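Side-chain contacts in DELTA1-pyrroline-2-carboxylate reductase (Thermococcus litoralis DSM 5473, PDB 6T3E), which probably catalyses the NADH-dependent reduction of Delta1-pyrroline-2-carboxylate to L-proline, the amino acid bound beside the cofactor in this complex: residues A87-V92 with E326-A331; V107-L112 with F129-R134. All coordinates share one frame; numbering follows the deposited sequence.

Both contacts are buried, and each sets a helix across the same mixed sheet, in which strands 87-95 and 107-114 are antiparallel neighbours. The two strands are joined directly, Val92 N lying 2.7 Å from Ser110 O and Val90 O 2.8 Å from Leu112 N, both probable hydrogen bonds. The chemistry differs. Interaction 1 combines close alanine packing with a salt bridge, whereas across interaction 2 the meeting is almost wholly apolar and the polar groups turn to partners elsewhere. Both contacts reach the bound proline, and interaction 2 also borders the dinucleotide. The centres of interaction 1 and interaction 2 are about 9 Å apart, and their ligand-facing ends adjoin in one proline-binding pocket.

Interaction 1 of 2, residues A87-V92 with E326-A331; sequences ALAVKV and EDAITA. With PRO (proline), chain E.
The carboxylate of Asp327 has one face overlaid by the side chain of Lys91: CD of the lysine stands above that face, 3.5 Å from Asp327 CG, and the two side chains cross at about a right angle. Lys91 NZ meets Asp327 OD1 at 2.9 Å on its syn side but tilted 34° from the carboxylate plane, on the same face as the lysine CD, in a hydrogen-bonded salt bridge. Arg134 NH1 reaches the same oxygen from the other side of the plane, so that OD1 is gripped by two cationic groups. The lysine is extended at first, with CG anti to the backbone N, and then bends at chi3 (87°), which brings NZ round to both the aspartate and the proline ligand. NZ donates to OXT of that proline at 2.7 Å and has a further hydrogen-bond partner in Thr131 OG1, an arrangement consistent with Asp327 positioning the lysine that binds the proline carboxylate.

Farther from the ligand the contact turns apolar. Ala328 CB lies 3.9 Å from Ala87 CB and also 3.9 Å from Ala89 CB, and these small side chains permit a CA separation of 5.1 Å between Ala89 and Ala328. The helix segment passes the strand segment at 7.6 Å between axes and 118° between directions. Strands 73-82 and 107-114 flank strand 87-95 in the sheet, while helix 39-54 packs against Glu326, Ile329 and Thr330.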
ATOM      1  N   ALA B  87      -5.760 -13.776  -6.744  1.00 39.24           N
ATOM      2  CA  ALA B  87      -4.691 -12.829  -7.022  1.00 36.36           C
ATOM      3  C   ALA B  87      -4.725 -11.779  -5.923  1.00 36.26           C
ATOM      4  O   ALA B  87      -5.661 -10.978  -5.853  1.00 38.77           O
ATOM      5  CB  ALA B  87      -4.866 -12.190  -8.400  1.00 30.85           C
ATOM      6  N   LEU B  88      -3.735 -11.818  -5.039  1.00 38.22           N
ATOM      7  CA  LEU B  88      -3.622 -10.890  -3.913  1.00 37.17           C
ATOM      8  C   LEU B  88      -2.326 -10.111  -4.122  1.00 35.62           C
ATOM      9  O   LEU B  88      -1.243 -10.623  -3.819  1.00 33.25           O
ATOM     10  CB  LEU B  88      -3.636 -11.624  -2.566  1.00 34.10           C
ATOM     11  CG  LEU B  88      -3.464 -10.748  -1.314  1.00 34.14           C
ATOM     12  CD1 LEU B  88      -4.520  -9.600  -1.229  1.00 24.77           C
ATOM     13  CD2 LEU B  88      -3.458 -11.578  -0.041  1.00 30.28           C
ATOM     14  N   ALA B  89      -2.435  -8.896  -4.677  1.00 32.80           N
ATOM     15  CA  ALA B  89      -1.268  -8.141  -5.115  1.00 33.55           C
ATOM     16  C   ALA B  89      -1.383  -6.670  -4.755  1.00 35.56           C
ATOM     17  O   ALA B  89      -2.479  -6.098  -4.691  1.00 32.11           O
ATOM     18  CB  ALA B  89      -1.045  -8.248  -6.622  1.00 32.20           C
ATOM     19  N   VAL B  90      -0.218  -6.053  -4.584  1.00 36.59           N
ATOM     20  CA  VAL B  90      -0.097  -4.617  -4.392  1.00 36.55           C
ATOM     21  C   VAL B  90       0.986  -4.075  -5.328  1.00 40.31           C
ATOM     22  O   VAL B  90       2.059  -4.670  -5.475  1.00 41.70           O
ATOM     23  CB  VAL B  90       0.206  -4.297  -2.912  1.00 34.53           C
ATOM     24  CG1 VAL B  90       1.485  -5.005  -2.454  1.00 28.29           C
ATOM     25  CG2 VAL B  90       0.251  -2.777  -2.669  1.00 32.52           C
ATOM     26  N   LYS B  91       0.696  -2.954  -5.980  1.00 42.40           N
ATOM     27  CA  LYS B  91       1.654  -2.278  -6.843  1.00 39.18           C
ATOM     28  C   LYS B  91       2.037  -0.951  -6.207  1.00 38.77           C
ATOM     29  O   LYS B  91       1.170  -0.227  -5.708  1.00 44.51           O
ATOM     30  CB  LYS B  91       1.079  -2.047  -8.244  1.00 40.97           C
ATOM     31  CG  LYS B  91       2.036  -1.370  -9.235  1.00 36.94           C
ATOM     32  CD  LYS B  91       1.449  -1.339 -10.654  1.00 37.06           C
ATOM     33  CE  LYS B  91       0.569  -0.103 -10.873  1.00 38.17           C
ATOM     34  NZ  LYS B  91       0.186   0.110 -12.309  1.00 36.80           N
ATOM     35  N   VAL B  92       3.333  -0.660  -6.185  1.00 37.58           N
ATOM     36  CA  VAL B  92       3.859   0.622  -5.733  1.00 35.87           C
ATOM     37  C   VAL B  92       4.381   1.322  -6.975  1.00 37.79           C
ATOM     38  O   VAL B  92       5.406   0.917  -7.528  1.00 41.84           O
ATOM     39  CB  VAL B  92       4.958   0.462  -4.682  1.00 32.81           C
ATOM     40  CG1 VAL B  92       5.378   1.826  -4.189  1.00 27.00           C
ATOM     41  CG2 VAL B  92       4.475  -0.422  -3.528  1.00 34.23           C
ATOM     42  N   GLU B 326      -6.248  -4.568 -12.383  1.00 45.93           N
ATOM     43  CA  GLU B 326      -5.492  -4.833 -13.599  1.00 48.42           C
ATOM     44  C   GLU B 326      -4.066  -5.268 -13.283  1.00 44.16           C
ATOM     45  O   GLU B 326      -3.505  -6.117 -13.985  1.00 39.02           O
ATOM     46  CB  GLU B 326      -5.515  -3.593 -14.491  1.00 52.65           C
ATOM     47  CG  GLU B 326      -6.833  -2.827 -14.417  1.00 57.05           C
ATOM     48  CD  GLU B 326      -6.786  -1.453 -15.066  1.00 58.08           C
ATOM     49  OE1 GLU B 326      -5.728  -0.792 -15.048  1.00 56.83           O
ATOM     50  OE2 GLU B 326      -7.828  -1.033 -15.602  1.00 60.42           O
ATOM     51  N   ASP B 327      -3.481  -4.739 -12.209  1.00 42.94           N
ATOM     52  CA  ASP B 327      -2.161  -5.204 -11.812  1.00 40.80           C
ATOM     53  C   ASP B 327      -2.226  -6.622 -11.262  1.00 43.24           C
ATOM     54  O   ASP B 327      -1.392  -7.462 -11.614  1.00 43.78           O
ATOM     55  CB  ASP B 327      -1.549  -4.247 -10.790  1.00 42.27           C
ATOM     56  CG  ASP B 327      -1.635  -2.792 -11.229  1.00 43.66           C
ATOM     57  OD1 ASP B 327      -1.092  -2.457 -12.309  1.00 43.28           O
ATOM     58  OD2 ASP B 327      -2.259  -1.989 -10.495  1.00 41.24           O
ATOM     59  N   ALA B 328      -3.236  -6.928 -10.442  1.00 40.88           N
ATOM     60  CA  ALA B 328      -3.286  -8.257  -9.834  1.00 36.64           C
ATOM     61  C   ALA B 328      -3.522  -9.336 -10.888  1.00 34.33           C
ATOM     62  O   ALA B 328      -2.888 -10.392 -10.854  1.00 37.92           O
ATOM     63  CB  ALA B 328      -4.354  -8.316  -8.742  1.00 25.98           C
ATOM     64  N   ILE B 329      -4.429  -9.098 -11.834  1.00 38.12           N
ATOM     65  CA  ILE B 329      -4.703 -10.121 -12.838  1.00 42.70           C
ATOM     66  C   ILE B 329      -3.507 -10.289 -13.766  1.00 45.11           C
ATOM     67  O   ILE B 329      -3.226 -11.396 -14.244  1.00 47.60           O
ATOM     68  CB  ILE B 329      -6.004  -9.813 -13.607  1.00 42.88           C
ATOM     69  CG1 ILE B 329      -6.460 -11.053 -14.376  1.00 39.85           C
ATOM     70  CG2 ILE B 329      -5.832  -8.643 -14.545  1.00 45.36           C
ATOM     71  CD1 ILE B 329      -6.901 -12.171 -13.479  1.00 33.71           C
ATOM     72  N   THR B 330      -2.788  -9.204 -14.046  1.00 43.94           N
ATOM     73  CA  THR B 330      -1.603  -9.322 -14.884  1.00 44.20           C
ATOM     74  C   THR B 330      -0.425  -9.940 -14.123  1.00 45.56           C
ATOM     75  O   THR B 330       0.262 -10.825 -14.651  1.00 42.85           O
ATOM     76  CB  THR B 330      -1.266  -7.949 -15.451  1.00 40.73           C
ATOM     77  OG1 THR B 330      -2.375  -7.500 -16.239  1.00 45.24           O
ATOM     78  CG2 THR B 330      -0.029  -8.005 -16.327  1.00 37.60           C
ATOM     79  N   ALA B 331      -0.231  -9.554 -12.854  1.00 43.57           N
ATOM     80  CA  ALA B 331       0.857 -10.122 -12.063  1.00 36.98           C
ATOM     81  C   ALA B 331       0.671 -11.614 -11.849  1.00 43.06           C
ATOM     82  O   ALA B 331       1.642 -12.379 -11.930  1.00 46.23           O
ATOM     83  CB  ALA B 331       0.947  -9.429 -10.713  1.00 35.53           C
TER
HETATM   84  N   PRO E 401      -1.410   6.251 -12.547  1.00 45.38           N
HETATM   85  CA  PRO E 401      -0.666   5.102 -13.075  1.00 46.29           C
HETATM   86  C   PRO E 401      -1.128   3.748 -12.542  1.00 50.98           C
HETATM   87  O   PRO E 401      -2.248   3.579 -12.038  1.00 51.27           O
HETATM   88  CB  PRO E 401       0.764   5.392 -12.622  1.00 44.23           C
HETATM   89  CG  PRO E 401       0.857   6.887 -12.645  1.00 43.63           C
HETATM   90  CD  PRO E 401      -0.535   7.424 -12.350  1.00 45.22           C
HETATM   91  OXT PRO E 401      -0.371   2.779 -12.606  1.00 53.03           O

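Interaction 2 of 2, residues V107-L112 with F129-R134; sequences VLASIL and FITAMR. With PRO (proline), chain E; NAI (1,4-dihydronicotinamide adenine dinucleotide), chain F.
Ile111 and Ile130 cross obliquely, the CD1 end of the strand residue resting 3.5 Å from the CG2 branch of the helix residue. With CG2 anti to its own N, and CG1 beside it at chi1 -82°, Ile130 presents its short branch to this methyl. One position on, Thr131 divides its two branches between different surroundings. Its OG1 lies 3.4 Å from Ala109 CB, but hydrogen-bonds to Gly127 O. Its CG2 points into the pocket, 3.5 Å from OXT of the proline. The same methyl also faces Val107 CG1 and the nicotinamide ring at C5N, and so forms an apolar piece of wall where both ligands meet.

Arg134 takes no part in the strand packing. Its chain, bent at chi2 and chi3, carries the guanidinium to the ligand carboxylate, where NH2 donates in plane, from the edge of the group, to proline O at 2.9 Å with an N-H...O angle of 156°. Glu326 makes a salt bridge to NE, which together with the proline bond would probably fix the rotation of the group.

The axes run at 100° to each other, a helix laid across a sheet. The nicotinamide C4N stands 3.6 Å from CA of the proline, a placement consistent with hydride transfer; the arrangement is that of a pocket for the proline carboxylate beside NADH, in an enzyme of the ornithine cyclodeaminase/mu-crystallin family.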
ATOM      1  N   VAL B 107       7.216   7.022 -15.047  1.00 41.71           N
ATOM      2  CA  VAL B 107       6.458   6.075 -14.241  1.00 43.11           C
ATOM      3  C   VAL B 107       7.351   4.880 -13.935  1.00 40.86           C
ATOM      4  O   VAL B 107       7.901   4.249 -14.846  1.00 38.20           O
ATOM      5  CB  VAL B 107       5.157   5.660 -14.947  1.00 40.47           C
ATOM      6  CG1 VAL B 107       4.529   4.476 -14.267  1.00 37.12           C
ATOM      7  CG2 VAL B 107       4.191   6.834 -14.954  1.00 43.48           C
ATOM      8  N   LEU B 108       7.534   4.610 -12.646  1.00 40.92           N
ATOM      9  CA  LEU B 108       8.301   3.484 -12.140  1.00 38.16           C
ATOM     10  C   LEU B 108       7.426   2.711 -11.169  1.00 43.57           C
ATOM     11  O   LEU B 108       6.725   3.315 -10.351  1.00 49.30           O
ATOM     12  CB  LEU B 108       9.593   3.974 -11.439  1.00 37.31           C
ATOM     13  CG  LEU B 108      10.586   4.798 -12.279  1.00 40.63           C
ATOM     14  CD1 LEU B 108      11.804   5.228 -11.474  1.00 25.28           C
ATOM     15  CD2 LEU B 108      11.025   3.974 -13.513  1.00 37.95           C
ATOM     16  N   ALA B 109       7.432   1.383 -11.272  1.00 42.03           N
ATOM     17  CA  ALA B 109       6.535   0.576 -10.459  1.00 40.97           C
ATOM     18  C   ALA B 109       7.221  -0.705  -9.991  1.00 43.49           C
ATOM     19  O   ALA B 109       8.180  -1.194 -10.597  1.00 44.55           O
ATOM     20  CB  ALA B 109       5.244   0.228 -11.222  1.00 39.33           C
ATOM     21  N   SER B 110       6.686  -1.253  -8.897  1.00 40.37           N
ATOM     22  CA  SER B 110       7.030  -2.570  -8.385  1.00 32.07           C
ATOM     23  C   SER B 110       5.740  -3.250  -7.950  1.00 40.45           C
ATOM     24  O   SER B 110       4.833  -2.587  -7.435  1.00 44.48           O
ATOM     25  CB  SER B 110       7.987  -2.492  -7.194  1.00 30.33           C
ATOM     26  OG  SER B 110       9.058  -1.609  -7.434  1.00 35.82           O
ATOM     27  N   ILE B 111       5.661  -4.567  -8.141  1.00 39.69           N
ATOM     28  CA  ILE B 111       4.464  -5.337  -7.825  1.00 32.71           C
ATOM     29  C   ILE B 111       4.843  -6.471  -6.887  1.00 34.92           C
ATOM     30  O   ILE B 111       5.810  -7.196  -7.151  1.00 34.41           O
ATOM     31  CB  ILE B 111       3.788  -5.895  -9.087  1.00 29.78           C
ATOM     32  CG1 ILE B 111       3.295  -4.741  -9.965  1.00 27.87           C
ATOM     33  CG2 ILE B 111       2.661  -6.883  -8.692  1.00 24.26           C
ATOM     34  CD1 ILE B 111       2.500  -5.166 -11.182  1.00 29.78           C
ATOM     35  N   LEU B 112       4.079  -6.622  -5.798  1.00 33.16           N
ATOM     36  CA  LEU B 112       4.281  -7.675  -4.814  1.00 35.49           C
ATOM     37  C   LEU B 112       3.066  -8.597  -4.823  1.00 37.96           C
ATOM     38  O   LEU B 112       1.922  -8.134  -4.747  1.00 35.00           O
ATOM     39  CB  LEU B 112       4.508  -7.107  -3.405  1.00 33.99           C
ATOM     40  CG  LEU B 112       4.826  -8.137  -2.298  1.00 41.93           C
ATOM     41  CD1 LEU B 112       6.332  -8.345  -2.144  1.00 43.07           C
ATOM     42  CD2 LEU B 112       4.235  -7.763  -0.961  1.00 41.74           C
ATOM     43  N   PHE B 129       6.913  -2.388 -16.690  1.00 39.55           N
ATOM     44  CA  PHE B 129       6.444  -2.961 -17.949  1.00 38.33           C
ATOM     45  C   PHE B 129       5.002  -3.438 -17.831  1.00 40.94           C
ATOM     46  O   PHE B 129       4.204  -3.267 -18.765  1.00 39.95           O
ATOM     47  CB  PHE B 129       7.391  -4.089 -18.356  1.00 37.33           C
ATOM     48  CG  PHE B 129       6.876  -4.974 -19.449  1.00 39.23           C
ATOM     49  CD1 PHE B 129       6.893  -4.556 -20.769  1.00 41.94           C
ATOM     50  CD2 PHE B 129       6.410  -6.241 -19.156  1.00 36.47           C
ATOM     51  CE1 PHE B 129       6.440  -5.384 -21.777  1.00 40.29           C
ATOM     52  CE2 PHE B 129       5.956  -7.074 -20.152  1.00 39.60           C
ATOM     53  CZ  PHE B 129       5.971  -6.645 -21.466  1.00 42.76           C
ATOM     54  N   ILE B 130       4.644  -4.009 -16.678  1.00 41.56           N
ATOM     55  CA  ILE B 130       3.284  -4.484 -16.461  1.00 40.94           C
ATOM     56  C   ILE B 130       2.319  -3.315 -16.386  1.00 39.30           C
ATOM     57  O   ILE B 130       1.166  -3.415 -16.825  1.00 40.51           O
ATOM     58  CB  ILE B 130       3.216  -5.358 -15.205  1.00 44.21           C
ATOM     59  CG1 ILE B 130       3.670  -6.768 -15.552  1.00 44.63           C
ATOM     60  CG2 ILE B 130       1.798  -5.359 -14.622  1.00 45.08           C
ATOM     61  CD1 ILE B 130       4.411  -7.409 -14.456  1.00 44.52           C
ATOM     62  N   THR B 131       2.757  -2.200 -15.802  1.00 37.70           N
ATOM     63  CA  THR B 131       1.898  -1.026 -15.754  1.00 38.45           C
ATOM     64  C   THR B 131       1.520  -0.572 -17.159  1.00 39.11           C
ATOM     65  O   THR B 131       0.336  -0.384 -17.464  1.00 42.39           O
ATOM     66  CB  THR B 131       2.617   0.111 -15.026  1.00 42.96           C
ATOM     67  OG1 THR B 131       2.887  -0.266 -13.669  1.00 41.91           O
ATOM     68  CG2 THR B 131       1.777   1.398 -15.057  1.00 43.64           C
ATOM     69  N   ALA B 132       2.503  -0.493 -18.053  1.00 38.21           N
ATOM     70  CA  ALA B 132       2.220  -0.103 -19.428  1.00 37.48           C
ATOM     71  C   ALA B 132       1.353  -1.146 -20.130  1.00 42.40           C
ATOM     72  O   ALA B 132       0.432  -0.791 -20.877  1.00 41.81           O
ATOM     73  CB  ALA B 132       3.530   0.128 -20.180  1.00 33.17           C
ATOM     74  N   MET B 133       1.623  -2.441 -19.901  1.00 43.41           N
ATOM     75  CA  MET B 133       0.834  -3.473 -20.564  1.00 37.66           C
ATOM     76  C   MET B 133      -0.614  -3.446 -20.089  1.00 33.18           C
ATOM     77  O   MET B 133      -1.541  -3.407 -20.906  1.00 31.94           O
ATOM     78  CB  MET B 133       1.461  -4.854 -20.343  1.00 41.89           C
ATOM     79  CG  MET B 133       2.841  -5.024 -20.994  1.00 45.57           C
ATOM     80  SD  MET B 133       2.809  -5.145 -22.809  1.00 50.90           S
ATOM     81  CE  MET B 133       1.706  -6.541 -23.048  1.00 45.91           C
ATOM     82  N   ARG B 134      -0.828  -3.417 -18.773  1.00 33.50           N
ATOM     83  CA  ARG B 134      -2.193  -3.446 -18.242  1.00 37.62           C
ATOM     84  C   ARG B 134      -2.964  -2.172 -18.571  1.00 41.35           C
ATOM     85  O   ARG B 134      -4.194  -2.213 -18.705  1.00 41.07           O
ATOM     86  CB  ARG B 134      -2.165  -3.683 -16.728  1.00 35.04           C
ATOM     87  CG  ARG B 134      -1.607  -2.513 -15.936  1.00 34.60           C
ATOM     88  CD  ARG B 134      -2.625  -1.916 -15.022  1.00 31.64           C
ATOM     89  NE  ARG B 134      -2.619  -0.461 -15.056  1.00 30.00           N
ATOM     90  CZ  ARG B 134      -2.720   0.305 -13.977  1.00 30.36           C
ATOM     91  NH1 ARG B 134      -2.823  -0.239 -12.778  1.00 27.95           N
ATOM     92  NH2 ARG B 134      -2.712   1.617 -14.093  1.00 37.56           N
TER
HETATM   93  N   PRO E 401      -1.410   6.251 -12.547  1.00 45.38           N
HETATM   94  CA  PRO E 401      -0.666   5.102 -13.075  1.00 46.29           C
HETATM   95  C   PRO E 401      -1.128   3.748 -12.542  1.00 50.98           C
HETATM   96  O   PRO E 401      -2.248   3.579 -12.038  1.00 51.27           O
HETATM   97  CB  PRO E 401       0.764   5.392 -12.622  1.00 44.23           C
HETATM   98  CG  PRO E 401       0.857   6.887 -12.645  1.00 43.63           C
HETATM   99  CD  PRO E 401      -0.535   7.424 -12.350  1.00 45.22           C
HETATM  100  OXT PRO E 401      -0.371   2.779 -12.606  1.00 53.03           O
HETATM  101  PA  NAI F 402       6.046   9.783 -20.441  1.00 31.72           P
HETATM  102  O1A NAI F 402       6.736  10.944 -19.772  1.00 29.19           O
HETATM  103  O2A NAI F 402       7.056   8.698 -20.759  1.00 40.13           O
HETATM  104  O5B NAI F 402       5.207  10.235 -21.783  1.00 33.81           O
HETATM  105  C5B NAI F 402       4.444  11.425 -21.624  1.00 38.51           C
HETATM  106  C4B NAI F 402       4.358  12.167 -23.029  1.00 42.55           C
HETATM  107  O4B NAI F 402       3.519  13.149 -22.969  1.00 43.09           O
HETATM  108  C3B NAI F 402       5.732  12.796 -23.356  1.00 43.60           C
HETATM  109  O3B NAI F 402       6.173  12.290 -24.534  1.00 44.35           O
HETATM  110  C2B NAI F 402       5.438  14.309 -23.425  1.00 38.88           C
HETATM  111  O2B NAI F 402       6.372  14.994 -24.396  1.00 33.85           O
HETATM  112  C1B NAI F 402       4.200  14.340 -23.831  1.00 42.64           C
HETATM  113  N9A NAI F 402       3.555  15.591 -23.538  1.00 40.24           N
HETATM  114  C8A NAI F 402       3.570  16.154 -22.327  1.00 38.55           C
HETATM  115  N7A NAI F 402       2.888  17.291 -22.405  1.00 38.48           N
HETATM  116  C5A NAI F 402       2.446  17.431 -23.666  1.00 38.73           C
HETATM  117  C6A NAI F 402       1.699  18.424 -24.253  1.00 44.54           C
HETATM  118  N6A NAI F 402       1.134  19.658 -23.740  1.00 47.56           N
HETATM  119  N1A NAI F 402       1.378  18.345 -25.542  1.00 47.41           N
HETATM  120  C2A NAI F 402       1.784  17.270 -26.262  1.00 48.92           C
HETATM  121  N3A NAI F 402       2.518  16.289 -25.681  1.00 44.31           N
HETATM  122  C4A NAI F 402       2.850  16.386 -24.369  1.00 38.15           C
HETATM  123  O3  NAI F 402       4.921   9.236 -19.344  1.00 36.86           O
HETATM  124  PN  NAI F 402       3.862   7.990 -19.663  1.00 35.12           P
HETATM  125  O1N NAI F 402       4.429   6.797 -18.919  1.00 31.24           O
HETATM  126  O2N NAI F 402       3.723   7.752 -21.140  1.00 33.90           O
HETATM  127  O5D NAI F 402       2.402   8.374 -19.064  1.00 37.88           O
HETATM  128  C5D NAI F 402       1.560   9.115 -19.868  1.00 38.37           C
HETATM  129  C4D NAI F 402       0.341   9.559 -19.016  1.00 39.06           C
HETATM  130  O4D NAI F 402      -0.411   8.533 -18.670  1.00 36.66           O
HETATM  131  C3D NAI F 402       0.826  10.186 -17.701  1.00 36.72           C
HETATM  132  O3D NAI F 402       0.040  11.285 -17.412  1.00 36.34           O
HETATM  133  C2D NAI F 402       0.574   9.108 -16.637  1.00 37.62           C
HETATM  134  O2D NAI F 402       0.439   9.789 -15.274  1.00 25.91           O
HETATM  135  C1D NAI F 402      -0.532   8.553 -17.060  1.00 38.30           C
HETATM  136  N1N NAI F 402      -0.634   7.164 -16.581  1.00 42.26           N
HETATM  137  C2N NAI F 402      -1.901   6.623 -16.125  1.00 42.10           C
HETATM  138  C3N NAI F 402      -2.114   5.084 -16.085  1.00 37.87           C
HETATM  139  C7N NAI F 402      -3.582   4.605 -16.255  1.00 35.60           C
HETATM  140  O7N NAI F 402      -4.402   5.421 -16.464  1.00 38.91           O
HETATM  141  N7N NAI F 402      -3.923   3.168 -16.156  1.00 33.93           N
HETATM  142  C4N NAI F 402      -1.004   4.144 -16.509  1.00 33.91           C
HETATM  143  C5N NAI F 402       0.392   4.777 -16.444  1.00 32.76           C
HETATM  144  C6N NAI F 402       0.534   6.305 -16.555  1.00 42.36           C